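Local structure of DNA endonuclease I-CvuI (Chlorella vulgaris, 5A74) at residues G23-Q28 and P96-K101. The protein is a LAGLIDADG homing endonuclease that probably cleaves DNA to drive intron homing in the chloroplast. Sequence-based numbering, arbitrary orientation.
Sequences GCINAQ and PYLQLK. With nucleotides of chain F.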
loop_
_atom_site.group_PDB
_atom_site.type_symbol
_atom_site.label_atom_id
_atom_site.label_comp_id
_atom_site.label_asym_id
_atom_site.label_seq_id
_atom_site.Cartn_x
_atom_site.Cartn_y
_atom_site.Cartn_z
ATOM N N GLY B 23 3.574 -3.778 1.883
ATOM C CA GLY B 23 4.069 -5.116 2.139
ATOM C C GLY B 23 5.577 -5.187 2.140
ATOM O O GLY B 23 6.278 -4.188 1.941
ATOM N N CYS B 24 6.085 -6.390 2.367
ATOM C CA CYS B 24 7.511 -6.607 2.371
ATOM C C CYS B 24 7.815 -8.016 1.903
ATOM O O CYS B 24 7.398 -8.987 2.529
ATOM C CB CYS B 24 8.066 -6.382 3.778
ATOM S SG CYS B 24 9.846 -6.749 3.944
ATOM N N ILE B 25 8.527 -8.122 0.786
ATOM C CA ILE B 25 9.074 -9.395 0.348
ATOM C C ILE B 25 10.589 -9.346 0.572
ATOM O O ILE B 25 11.291 -8.522 -0.028
ATOM C CB ILE B 25 8.773 -9.656 -1.141
ATOM C CG1 ILE B 25 7.262 -9.641 -1.407
ATOM C CG2 ILE B 25 9.386 -10.981 -1.589
ATOM C CD1 ILE B 25 6.896 -9.941 -2.868
ATOM N N ASN B 26 11.100 -10.227 1.428
ATOM C CA ASN B 26 12.464 -10.063 1.916
ATOM C C ASN B 26 13.243 -11.368 2.074
ATOM O O ASN B 26 12.669 -12.462 2.176
ATOM C CB ASN B 26 12.427 -9.316 3.255
ATOM C CG ASN B 26 13.744 -8.629 3.594
ATOM O OD1 ASN B 26 14.630 -8.477 2.747
ATOM N ND2 ASN B 26 13.871 -8.195 4.841
ATOM N N ALA B 27 14.564 -11.233 2.088
ATOM C CA ALA B 27 15.461 -12.310 2.475
ATOM C C ALA B 27 16.465 -11.709 3.449
ATOM O O ALA B 27 17.099 -10.688 3.146
ATOM C CB ALA B 27 16.172 -12.886 1.264
ATOM N N GLN B 28 16.682 -12.377 4.554
ATOM C CA GLN B 28 17.546 -11.934 5.606
ATOM C C GLN B 28 18.567 -12.951 5.951
ATOM O O GLN B 28 18.393 -14.053 5.693
ATOM C CB GLN B 28 16.760 -11.683 6.866
ATOM C CG GLN B 28 15.952 -10.440 6.884
ATOM C CD GLN B 28 15.053 -10.337 8.101
ATOM O OE1 GLN B 28 15.504 -10.115 9.164
ATOM N NE2 GLN B 28 13.790 -10.440 7.900
ATOM N N PRO B 96 2.382 -12.718 -11.034
ATOM C CA PRO B 96 1.998 -12.042 -12.282
ATOM C C PRO B 96 1.491 -10.621 -12.037
ATOM O O PRO B 96 1.571 -9.787 -12.944
ATOM C CB PRO B 96 0.859 -12.917 -12.826
ATOM C CG PRO B 96 0.996 -14.222 -12.136
ATOM C CD PRO B 96 1.535 -13.899 -10.777
ATOM N N TYR B 97 1.000 -10.351 -10.828
ATOM C CA TYR B 97 0.370 -9.062 -10.543
ATOM C C TYR B 97 1.270 -8.048 -9.811
ATOM O O TYR B 97 0.999 -6.849 -9.840
ATOM C CB TYR B 97 -0.957 -9.267 -9.804
ATOM C CG TYR B 97 -1.848 -10.333 -10.419
ATOM C CD1 TYR B 97 -2.464 -10.133 -11.649
ATOM C CD2 TYR B 97 -2.079 -11.534 -9.761
ATOM C CE1 TYR B 97 -3.278 -11.103 -12.209
ATOM C CE2 TYR B 97 -2.891 -12.508 -10.312
ATOM C CZ TYR B 97 -3.489 -12.286 -11.533
ATOM O OH TYR B 97 -4.296 -13.258 -12.082
ATOM N N LEU B 98 2.346 -8.513 -9.181
ATOM C CA LEU B 98 3.301 -7.599 -8.538
ATOM C C LEU B 98 3.934 -6.643 -9.557
ATOM O O LEU B 98 4.379 -7.071 -10.620
ATOM C CB LEU B 98 4.392 -8.391 -7.803
ATOM C CG LEU B 98 3.900 -9.234 -6.619
ATOM C CD1 LEU B 98 4.983 -10.183 -6.126
ATOM C CD2 LEU B 98 3.437 -8.333 -5.486
ATOM N N GLN B 99 3.968 -5.363 -9.266
ATOM C CA GLN B 99 4.510 -4.329 -10.133
ATOM C C GLN B 99 5.678 -3.559 -9.550
ATOM O O GLN B 99 6.346 -2.842 -10.250
ATOM C CB GLN B 99 3.446 -3.322 -10.547
ATOM C CG GLN B 99 2.191 -3.862 -11.145
ATOM C CD GLN B 99 2.419 -4.590 -12.415
ATOM O OE1 GLN B 99 3.021 -4.090 -13.282
ATOM N NE2 GLN B 99 1.926 -5.778 -12.514
ATOM N N LEU B 100 5.938 -3.716 -8.282
ATOM C CA LEU B 100 7.033 -3.007 -7.627
ATOM C C LEU B 100 7.992 -3.946 -6.906
ATOM O O LEU B 100 9.163 -3.629 -6.718
ATOM C CB LEU B 100 6.492 -1.982 -6.631
ATOM C CG LEU B 100 5.832 -0.732 -7.218
ATOM C CD1 LEU B 100 5.396 0.229 -6.108
ATOM C CD2 LEU B 100 6.761 -0.041 -8.200
ATOM N N LYS B 101 7.495 -5.107 -6.500
ATOM C CA LYS B 101 8.299 -6.026 -5.704
ATOM C C LYS B 101 8.443 -7.371 -6.379
ATOM O O LYS B 101 8.613 -8.391 -5.720
ATOM C CB LYS B 101 7.687 -6.179 -4.307
ATOM C CG LYS B 101 7.860 -4.927 -3.470
ATOM C CD LYS B 101 7.115 -4.966 -2.156
ATOM C CE LYS B 101 7.525 -3.770 -1.310
ATOM N NZ LYS B 101 6.418 -3.342 -0.419
ATOM P P DA F 2 10.369 -2.643 2.463
ATOM O OP1 DA F 2 11.188 -1.893 1.466
ATOM O OP2 DA F 2 9.636 -3.882 2.058
ATOM O "O5'" DA F 2 11.283 -3.028 3.724
ATOM C "C5'" DA F 2 12.071 -2.047 4.401
ATOM C "C4'" DA F 2 12.774 -2.647 5.608
ATOM O "O4'" DA F 2 11.843 -2.808 6.715
ATOM C "C3'" DA F 2 13.447 -4.008 5.413
ATOM O "O3'" DA F 2 14.767 -3.906 5.924
ATOM C "C2'" DA F 2 12.613 -4.929 6.296
ATOM C "C1'" DA F 2 12.267 -3.956 7.422
ATOM N N9 DA F 2 11.237 -4.396 8.374
ATOM C C8 DA F 2 10.202 -5.273 8.169
ATOM N N7 DA F 2 9.450 -5.473 9.230
ATOM C C5 DA F 2 10.020 -4.667 10.211
ATOM C C6 DA F 2 9.691 -4.417 11.577
ATOM N N6 DA F 2 8.660 -4.974 12.233
ATOM N N1 DA F 2 10.483 -3.553 12.258
ATOM C C2 DA F 2 11.525 -2.985 11.613
ATOM N N3 DA F 2 11.932 -3.147 10.343
ATOM C C4 DA F 2 11.129 -4.006 9.693
ATOM P P DC F 3 15.964 -4.824 5.350
ATOM O OP1 DC F 3 17.208 -4.124 5.745
ATOM O OP2 DC F 3 15.753 -5.104 3.908
ATOM O "O5'" DC F 3 15.790 -6.218 6.117
ATOM C "C5'" DC F 3 16.637 -6.621 7.173
ATOM C "C4'" DC F 3 16.524 -5.774 8.424
ATOM O "O4'" DC F 3 15.151 -5.479 8.765
ATOM C "C3'" DC F 3 17.043 -6.501 9.647
ATOM O "O3'" DC F 3 18.464 -6.382 9.670
ATOM C "C2'" DC F 3 16.361 -5.757 10.789
ATOM C "C1'" DC F 3 15.047 -5.293 10.162
ATOM N N1 DC F 3 13.826 -6.024 10.623
ATOM C C2 DC F 3 13.373 -5.845 11.938
ATOM O O2 DC F 3 13.995 -5.086 12.702
ATOM N N3 DC F 3 12.262 -6.510 12.345
ATOM C C4 DC F 3 11.624 -7.319 11.497
ATOM N N4 DC F 3 10.530 -7.947 11.957
ATOM C C5 DC F 3 12.066 -7.512 10.150
ATOM C C6 DC F 3 13.159 -6.851 9.759
ATOM O OP3 DG F 1 6.178 2.434 3.755
ATOM P P DG F 1 5.436 1.538 2.835
ATOM O OP1 DG F 1 4.200 2.245 2.423
ATOM O OP2 DG F 1 6.352 1.130 1.751
ATOM O "O5'" DG F 1 5.091 0.203 3.671
ATOM C "C5'" DG F 1 5.830 -1.010 3.519
ATOM C "C4'" DG F 1 7.265 -0.828 3.986
ATOM O "O4'" DG F 1 7.283 -0.487 5.395
ATOM C "C3'" DG F 1 8.186 -2.033 3.811
ATOM O "O3'" DG F 1 9.317 -1.588 3.068
ATOM C "C2'" DG F 1 8.511 -2.455 5.248
ATOM C "C1'" DG F 1 8.364 -1.155 6.026
ATOM N N9 DG F 1 8.038 -1.257 7.456
ATOM C C8 DG F 1 6.891 -1.775 8.020
ATOM N N7 DG F 1 6.868 -1.700 9.326
ATOM C C5 DG F 1 8.073 -1.088 9.658
ATOM C C6 DG F 1 8.594 -0.750 10.931
ATOM O O6 DG F 1 8.071 -0.928 12.051
ATOM N N1 DG F 1 9.844 -0.143 10.825
ATOM C C2 DG F 1 10.505 0.102 9.636
ATOM N N2 DG F 1 11.708 0.702 9.727
ATOM N N3 DG F 1 10.012 -0.212 8.438
ATOM C C4 DG F 1 8.795 -0.803 8.522
#
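Leu98 is the first residue of the 96-101 loop to meet the strand: the CD1 methyls of Leu98 and Ile25 meet tip to tip, 3.8 Å apart. The leucine also packs on Ala16 of helix 6-22, while Ile25 reaches on to Ala105 and Val108 of helix 102-114, so this small apolar touch belongs to a larger buried core. The backbone N-H groups of Gln99 and Leu100 both turn to the carboxylate of Asp20, which holds the loop close to the end of helix 6-22. Lys101, the N-cap residue of helix 102-114, then contributes both apolar packing and a hydrogen bond. Its backbone O lies 3.7 Å from CD1 of Ile25, and its CB is also close to that methyl group. From there the side chain runs almost fully stretched (chi2 172°, chi3 171°), carrying the ammonium to Gly23, where NZ donates to the carbonyl O at 2.5 Å. The donor stands well above the carbonyl plane, 59° out of it, and a second bond to the carbonyl O of Val19 also grips the buried NZ. Beyond the lysine lies the DNA backbone: CE is 4.0 Å from OP2 of DA2 of chain F. A methionine in place of Lys101 would probably leave the carbonyl groups of Gly23 and Val19 without their shared donor. On the strand's DNA-facing side, Asn26 ND2 donates to O5' of DC3 of chain F at 3.0 Å. With a manganese ion about 6 Å from the lysine side chain, this setting is consistent with a LAGLIDADG endonuclease active site, where a basic residue lies near the metal ions and the DNA backbone, at the end of the LAGLIDADG helix.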